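Long-range contact in telomeric DNA-binding factor trf1 (Schizosaccharomyces pombe, PDB 6K5S), which probably binds telomeric DNA, this crystallised part being a helical domain of the telomere repeat binding factor family: residues 10-24 with 81-95. Sequence-based numbering, arbitrary orientation.
Sequences IPTLGNLSNIILSIL and TTRRANLAIFLAAVY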
loop_
_atom_site.group_PDB
_atom_site.type_symbol
_atom_site.label_atom_id
_atom_site.label_comp_id
_atom_site.label_asym_id
_atom_site.label_seq_id
_atom_site.Cartn_x
_atom_site.Cartn_y
_atom_site.Cartn_z
ATOM N N ILE A 10 0.779 -8.574 -3.132
ATOM C CA ILE A 10 0.005 -8.556 -4.366
ATOM C C ILE A 10 -1.329 -7.831 -4.178
ATOM O O ILE A 10 -1.654 -6.995 -5.019
ATOM C CB ILE A 10 -0.141 -9.986 -4.919
ATOM C CG1 ILE A 10 1.154 -10.418 -5.642
ATOM C CG2 ILE A 10 -1.381 -10.098 -5.795
ATOM C CD1 ILE A 10 1.428 -9.739 -6.984
ATOM N N PRO A 11 -2.087 -8.034 -3.092
ATOM C CA PRO A 11 -3.334 -7.240 -2.940
ATOM C C PRO A 11 -3.119 -5.728 -2.938
ATOM O O PRO A 11 -3.939 -4.994 -3.505
ATOM C CB PRO A 11 -3.896 -7.752 -1.611
ATOM C CG PRO A 11 -3.433 -9.186 -1.557
ATOM C CD PRO A 11 -2.020 -9.127 -2.102
ATOM N N THR A 12 -2.038 -5.238 -2.341
ATOM C CA THR A 12 -1.750 -3.802 -2.356
ATOM C C THR A 12 -1.374 -3.332 -3.760
ATOM O O THR A 12 -1.901 -2.328 -4.261
ATOM C CB THR A 12 -0.610 -3.482 -1.372
ATOM O OG1 THR A 12 -1.046 -3.663 -0.013
ATOM C CG2 THR A 12 -0.122 -2.046 -1.565
ATOM N N LEU A 13 -0.436 -4.043 -4.405
ATOM C CA LEU A 13 -0.093 -3.756 -5.787
ATOM C C LEU A 13 -1.350 -3.662 -6.639
ATOM O O LEU A 13 -1.525 -2.704 -7.389
ATOM C CB LEU A 13 0.850 -4.838 -6.345
ATOM C CG LEU A 13 1.362 -4.532 -7.763
ATOM C CD1 LEU A 13 2.168 -3.236 -7.776
ATOM C CD2 LEU A 13 2.239 -5.681 -8.289
ATOM N N GLY A 14 -2.249 -4.641 -6.503
ATOM C CA GLY A 14 -3.472 -4.632 -7.289
ATOM C C GLY A 14 -4.400 -3.479 -6.949
ATOM O O GLY A 14 -4.959 -2.834 -7.845
ATOM N N ASN A 15 -4.588 -3.203 -5.653
ATOM C CA ASN A 15 -5.511 -2.144 -5.252
ATOM C C ASN A 15 -5.019 -0.774 -5.732
ATOM O O ASN A 15 -5.775 0.012 -6.322
ATOM C CB ASN A 15 -5.656 -2.177 -3.735
ATOM C CG ASN A 15 -6.626 -1.148 -3.203
ATOM O OD1 ASN A 15 -7.743 -0.970 -3.711
ATOM N ND2 ASN A 15 -6.236 -0.514 -2.122
ATOM N N LEU A 16 -3.747 -0.484 -5.512
ATOM C CA LEU A 16 -3.210 0.808 -5.929
ATOM C C LEU A 16 -3.223 0.937 -7.441
ATOM O O LEU A 16 -3.476 2.024 -7.967
ATOM C CB LEU A 16 -1.786 0.997 -5.372
ATOM C CG LEU A 16 -1.657 1.015 -3.840
ATOM C CD1 LEU A 16 -0.169 1.037 -3.399
ATOM C CD2 LEU A 16 -2.383 2.207 -3.273
ATOM N N SER A 17 -2.940 -0.158 -8.158
ATOM C CA SER A 17 -2.948 -0.109 -9.613
ATOM C C SER A 17 -4.344 0.194 -10.117
ATOM O O SER A 17 -4.520 1.008 -11.024
ATOM C CB SER A 17 -2.462 -1.443 -10.196
ATOM O OG SER A 17 -1.124 -1.747 -9.794
ATOM N N ASN A 18 -5.343 -0.458 -9.525
ATOM C CA ASN A 18 -6.734 -0.236 -9.909
ATOM C C ASN A 18 -7.147 1.218 -9.670
ATOM O O ASN A 18 -7.804 1.835 -10.515
ATOM C CB ASN A 18 -7.640 -1.194 -9.130
ATOM C CG ASN A 18 -7.512 -2.675 -9.589
ATOM O OD1 ASN A 18 -7.098 -2.975 -10.707
ATOM N ND2 ASN A 18 -7.933 -3.587 -8.726
ATOM N N ILE A 19 -6.771 1.784 -8.532
ATOM C CA ILE A 19 -7.133 3.172 -8.260
ATOM C C ILE A 19 -6.494 4.099 -9.295
ATOM O O ILE A 19 -7.144 4.998 -9.842
ATOM C CB ILE A 19 -6.738 3.549 -6.822
ATOM C CG1 ILE A 19 -7.605 2.768 -5.821
ATOM C CG2 ILE A 19 -6.832 5.043 -6.616
ATOM C CD1 ILE A 19 -7.096 2.831 -4.367
ATOM N N ILE A 20 -5.209 3.882 -9.588
ATOM C CA ILE A 20 -4.525 4.729 -10.560
ATOM C C ILE A 20 -5.184 4.608 -11.935
ATOM O O ILE A 20 -5.424 5.612 -12.623
ATOM C CB ILE A 20 -3.027 4.361 -10.595
ATOM C CG1 ILE A 20 -2.394 4.687 -9.252
ATOM C CG2 ILE A 20 -2.309 5.045 -11.775
ATOM C CD1 ILE A 20 -1.036 4.055 -9.073
ATOM N N LEU A 21 -5.502 3.381 -12.351
ATOM C CA LEU A 21 -6.103 3.193 -13.665
ATOM C C LEU A 21 -7.452 3.893 -13.760
ATOM O O LEU A 21 -7.781 4.489 -14.792
ATOM C CB LEU A 21 -6.271 1.712 -13.966
ATOM C CG LEU A 21 -4.922 1.101 -14.316
ATOM C CD1 LEU A 21 -5.021 -0.433 -14.202
ATOM C CD2 LEU A 21 -4.501 1.563 -15.691
ATOM N N SER A 22 -8.227 3.852 -12.687
ATOM C CA SER A 22 -9.551 4.451 -12.725
ATOM C C SER A 22 -9.502 5.960 -12.531
ATOM O O SER A 22 -10.396 6.667 -13.012
ATOM C CB SER A 22 -10.450 3.790 -11.683
ATOM O OG SER A 22 -10.090 4.189 -10.382
ATOM N N ILE A 23 -8.472 6.486 -11.863
ATOM C CA ILE A 23 -8.318 7.936 -11.820
ATOM C C ILE A 23 -7.821 8.453 -13.164
ATOM O O ILE A 23 -8.441 9.338 -13.773
ATOM C CB ILE A 23 -7.394 8.367 -10.667
ATOM C CG1 ILE A 23 -8.072 8.148 -9.321
ATOM C CG2 ILE A 23 -7.034 9.860 -10.803
ATOM C CD1 ILE A 23 -7.183 8.513 -8.128
ATOM N N LEU A 24 -6.714 7.893 -13.662
ATOM C CA LEU A 24 -6.087 8.395 -14.872
ATOM C C LEU A 24 -6.763 7.913 -16.145
ATOM O O LEU A 24 -6.383 8.363 -17.228
ATOM C CB LEU A 24 -4.623 8.011 -14.922
ATOM C CG LEU A 24 -3.750 8.523 -13.792
ATOM C CD1 LEU A 24 -2.404 7.971 -14.030
ATOM C CD2 LEU A 24 -3.712 10.036 -13.799
ATOM N N THR A 81 -2.275 -9.468 -11.642
ATOM C CA THR A 81 -1.991 -8.234 -10.912
ATOM C C THR A 81 -0.789 -7.504 -11.492
ATOM O O THR A 81 -0.793 -6.274 -11.574
ATOM C CB THR A 81 -1.751 -8.530 -9.430
ATOM O OG1 THR A 81 -2.941 -9.082 -8.875
ATOM C CG2 THR A 81 -1.424 -7.279 -8.678
ATOM N N THR A 82 0.272 -8.225 -11.869
ATOM C CA THR A 82 1.396 -7.486 -12.430
ATOM C C THR A 82 1.033 -6.903 -13.787
ATOM O O THR A 82 1.520 -5.820 -14.144
ATOM C CB THR A 82 2.664 -8.346 -12.529
ATOM O OG1 THR A 82 2.414 -9.514 -13.314
ATOM C CG2 THR A 82 3.143 -8.734 -11.150
ATOM N N ARG A 83 0.141 -7.564 -14.530
ATOM C CA ARG A 83 -0.288 -6.999 -15.814
ATOM C C ARG A 83 -1.044 -5.690 -15.617
ATOM O O ARG A 83 -0.805 -4.710 -16.339
ATOM C CB ARG A 83 -1.146 -7.999 -16.589
ATOM C CG ARG A 83 -0.333 -9.103 -17.227
ATOM C CD ARG A 83 -1.199 -9.941 -18.149
ATOM N NE ARG A 83 -2.385 -10.469 -17.493
ATOM C CZ ARG A 83 -2.546 -11.750 -17.174
ATOM N NH1 ARG A 83 -1.586 -12.620 -17.447
ATOM N NH2 ARG A 83 -3.665 -12.157 -16.590
ATOM N N ARG A 84 -1.965 -5.669 -14.643
ATOM C CA ARG A 84 -2.647 -4.440 -14.253
ATOM C C ARG A 84 -1.658 -3.378 -13.809
ATOM O O ARG A 84 -1.800 -2.200 -14.173
ATOM C CB ARG A 84 -3.651 -4.722 -13.126
ATOM C CG ARG A 84 -4.814 -5.648 -13.517
ATOM C CD ARG A 84 -6.194 -4.996 -13.287
ATOM N NE ARG A 84 -7.283 -5.893 -13.693
ATOM C CZ ARG A 84 -8.199 -6.379 -12.864
ATOM N NH1 ARG A 84 -8.174 -6.049 -11.576
ATOM N NH2 ARG A 84 -9.145 -7.196 -13.322
ATOM N N ALA A 85 -0.662 -3.768 -13.000
ATOM C CA ALA A 85 0.299 -2.793 -12.514
ATOM C C ALA A 85 1.033 -2.145 -13.674
ATOM O O ALA A 85 1.212 -0.924 -13.702
ATOM C CB ALA A 85 1.275 -3.454 -11.531
ATOM N N ASN A 86 1.445 -2.951 -14.660
ATOM C CA ASN A 86 2.164 -2.411 -15.803
ATOM C C ASN A 86 1.319 -1.414 -16.589
ATOM O O ASN A 86 1.839 -0.390 -17.046
ATOM C CB ASN A 86 2.658 -3.561 -16.693
ATOM C CG ASN A 86 3.943 -4.199 -16.135
ATOM O OD1 ASN A 86 4.620 -3.599 -15.294
ATOM N ND2 ASN A 86 4.277 -5.404 -16.595
ATOM N N LEU A 87 0.013 -1.672 -16.739
ATOM C CA LEU A 87 -0.869 -0.674 -17.342
ATOM C C LEU A 87 -0.924 0.606 -16.519
ATOM O O LEU A 87 -0.897 1.714 -17.079
ATOM C CB LEU A 87 -2.284 -1.240 -17.515
ATOM C CG LEU A 87 -2.321 -2.220 -18.688
ATOM C CD1 LEU A 87 -3.395 -3.271 -18.482
ATOM C CD2 LEU A 87 -2.533 -1.427 -19.973
ATOM N N ALA A 88 -1.025 0.479 -15.193
ATOM C CA ALA A 88 -1.085 1.670 -14.355
ATOM C C ALA A 88 0.209 2.458 -14.462
ATOM O O ALA A 88 0.189 3.696 -14.534
ATOM C CB ALA A 88 -1.381 1.283 -12.902
ATOM N N ILE A 89 1.346 1.747 -14.491
ATOM C CA ILE A 89 2.654 2.391 -14.657
ATOM C C ILE A 89 2.713 3.149 -15.976
ATOM O O ILE A 89 3.204 4.278 -16.037
ATOM C CB ILE A 89 3.782 1.344 -14.572
ATOM C CG1 ILE A 89 3.966 0.858 -13.133
ATOM C CG2 ILE A 89 5.132 1.927 -15.068
ATOM C CD1 ILE A 89 4.838 -0.417 -13.059
ATOM N N PHE A 90 2.248 2.520 -17.062
ATOM C CA PHE A 90 2.318 3.158 -18.373
ATOM C C PHE A 90 1.462 4.418 -18.411
ATOM O O PHE A 90 1.908 5.470 -18.896
ATOM C CB PHE A 90 1.874 2.177 -19.453
ATOM C CG PHE A 90 2.267 2.586 -20.843
ATOM C CD1 PHE A 90 1.518 3.530 -21.538
ATOM C CD2 PHE A 90 3.372 2.010 -21.467
ATOM C CE1 PHE A 90 1.869 3.902 -22.826
ATOM C CE2 PHE A 90 3.730 2.393 -22.758
ATOM C CZ PHE A 90 2.971 3.331 -23.433
ATOM N N LEU A 91 0.242 4.334 -17.871
ATOM C CA LEU A 91 -0.663 5.475 -17.883
ATOM C C LEU A 91 -0.151 6.592 -16.984
ATOM O O LEU A 91 -0.259 7.777 -17.332
ATOM C CB LEU A 91 -2.066 5.019 -17.472
ATOM C CG LEU A 91 -3.218 6.011 -17.620
ATOM C CD1 LEU A 91 -3.246 6.594 -19.037
ATOM C CD2 LEU A 91 -4.525 5.322 -17.287
ATOM N N ALA A 92 0.441 6.237 -15.840
ATOM C CA ALA A 92 0.999 7.260 -14.960
ATOM C C ALA A 92 2.215 7.913 -15.596
ATOM O O ALA A 92 2.413 9.130 -15.471
ATOM C CB ALA A 92 1.371 6.661 -13.608
ATOM N N ALA A 93 3.049 7.117 -16.279
ATOM C CA ALA A 93 4.159 7.692 -17.042
ATOM C C ALA A 93 3.663 8.721 -18.052
ATOM O O ALA A 93 4.234 9.817 -18.169
ATOM C CB ALA A 93 4.952 6.598 -17.765
ATOM N N VAL A 94 2.622 8.381 -18.817
ATOM C CA VAL A 94 2.215 9.303 -19.882
ATOM C C VAL A 94 1.503 10.533 -19.329
ATOM O O VAL A 94 1.498 11.587 -19.982
ATOM C CB VAL A 94 1.326 8.648 -20.963
ATOM C CG1 VAL A 94 2.107 7.594 -21.784
ATOM C CG2 VAL A 94 0.051 8.100 -20.397
ATOM N N TYR A 95 0.925 10.450 -18.137
ATOM C CA TYR A 95 0.389 11.638 -17.484
ATOM C C TYR A 95 1.423 12.347 -16.614
ATOM O O TYR A 95 1.099 13.369 -15.997
ATOM C CB TYR A 95 -0.848 11.269 -16.664
ATOM C CG TYR A 95 -2.124 11.367 -17.453
ATOM C CD1 TYR A 95 -2.668 12.610 -17.788
ATOM C CD2 TYR A 95 -2.778 10.233 -17.888
ATOM C CE1 TYR A 95 -3.829 12.706 -18.526
ATOM C CE2 TYR A 95 -3.942 10.318 -18.617
ATOM C CZ TYR A 95 -4.466 11.564 -18.933
ATOM O OH TYR A 95 -5.623 11.654 -19.666
#
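Leu21 is a knob: its isobutyl group drops into a hollow on helix 81-94 walled by Arg84, Leu87 and Leu91 and floored by Ala88, with Leu21 CD2 3.7 Å from Ala88 CA. Alanine suits the floor, since its small methyl lets the leucine come down against the backbone; Ala88 CB in turn pushes up to Ser17 O. One turn back, small residues on both sides bring the backbones close, Ser17 CA and Ala85 CA standing 5.1 Å apart. The serine hydroxyl can afford to meet an alanine because it bends back to donate to Leu13 O at 2.6 Å. The segment axes cross at 39°, joining helix 10-24 to helix 76-94 of the all-helical TRF-family domain, and helix 41-60 adds Phe53 against Ser17 and Ile20. At the start of the contact Thr81 is the bump: chi1 -63° turns CG2 anti to the backbone N, pressing it 3.5 Å from Gly14 N, where glycine, lacking a side chain, allows the approach; OG1 is hydrogen-bonded to Ser77 O. At the far end Leu24 CB lies against Leu91 CD2, and Leu24 O, buried without a partner, nears Tyr95 CE2. At the contact's edge, exposed Arg84 NH1 gives Asn18 OD1 a weak hydrogen bond of 3.4 Å.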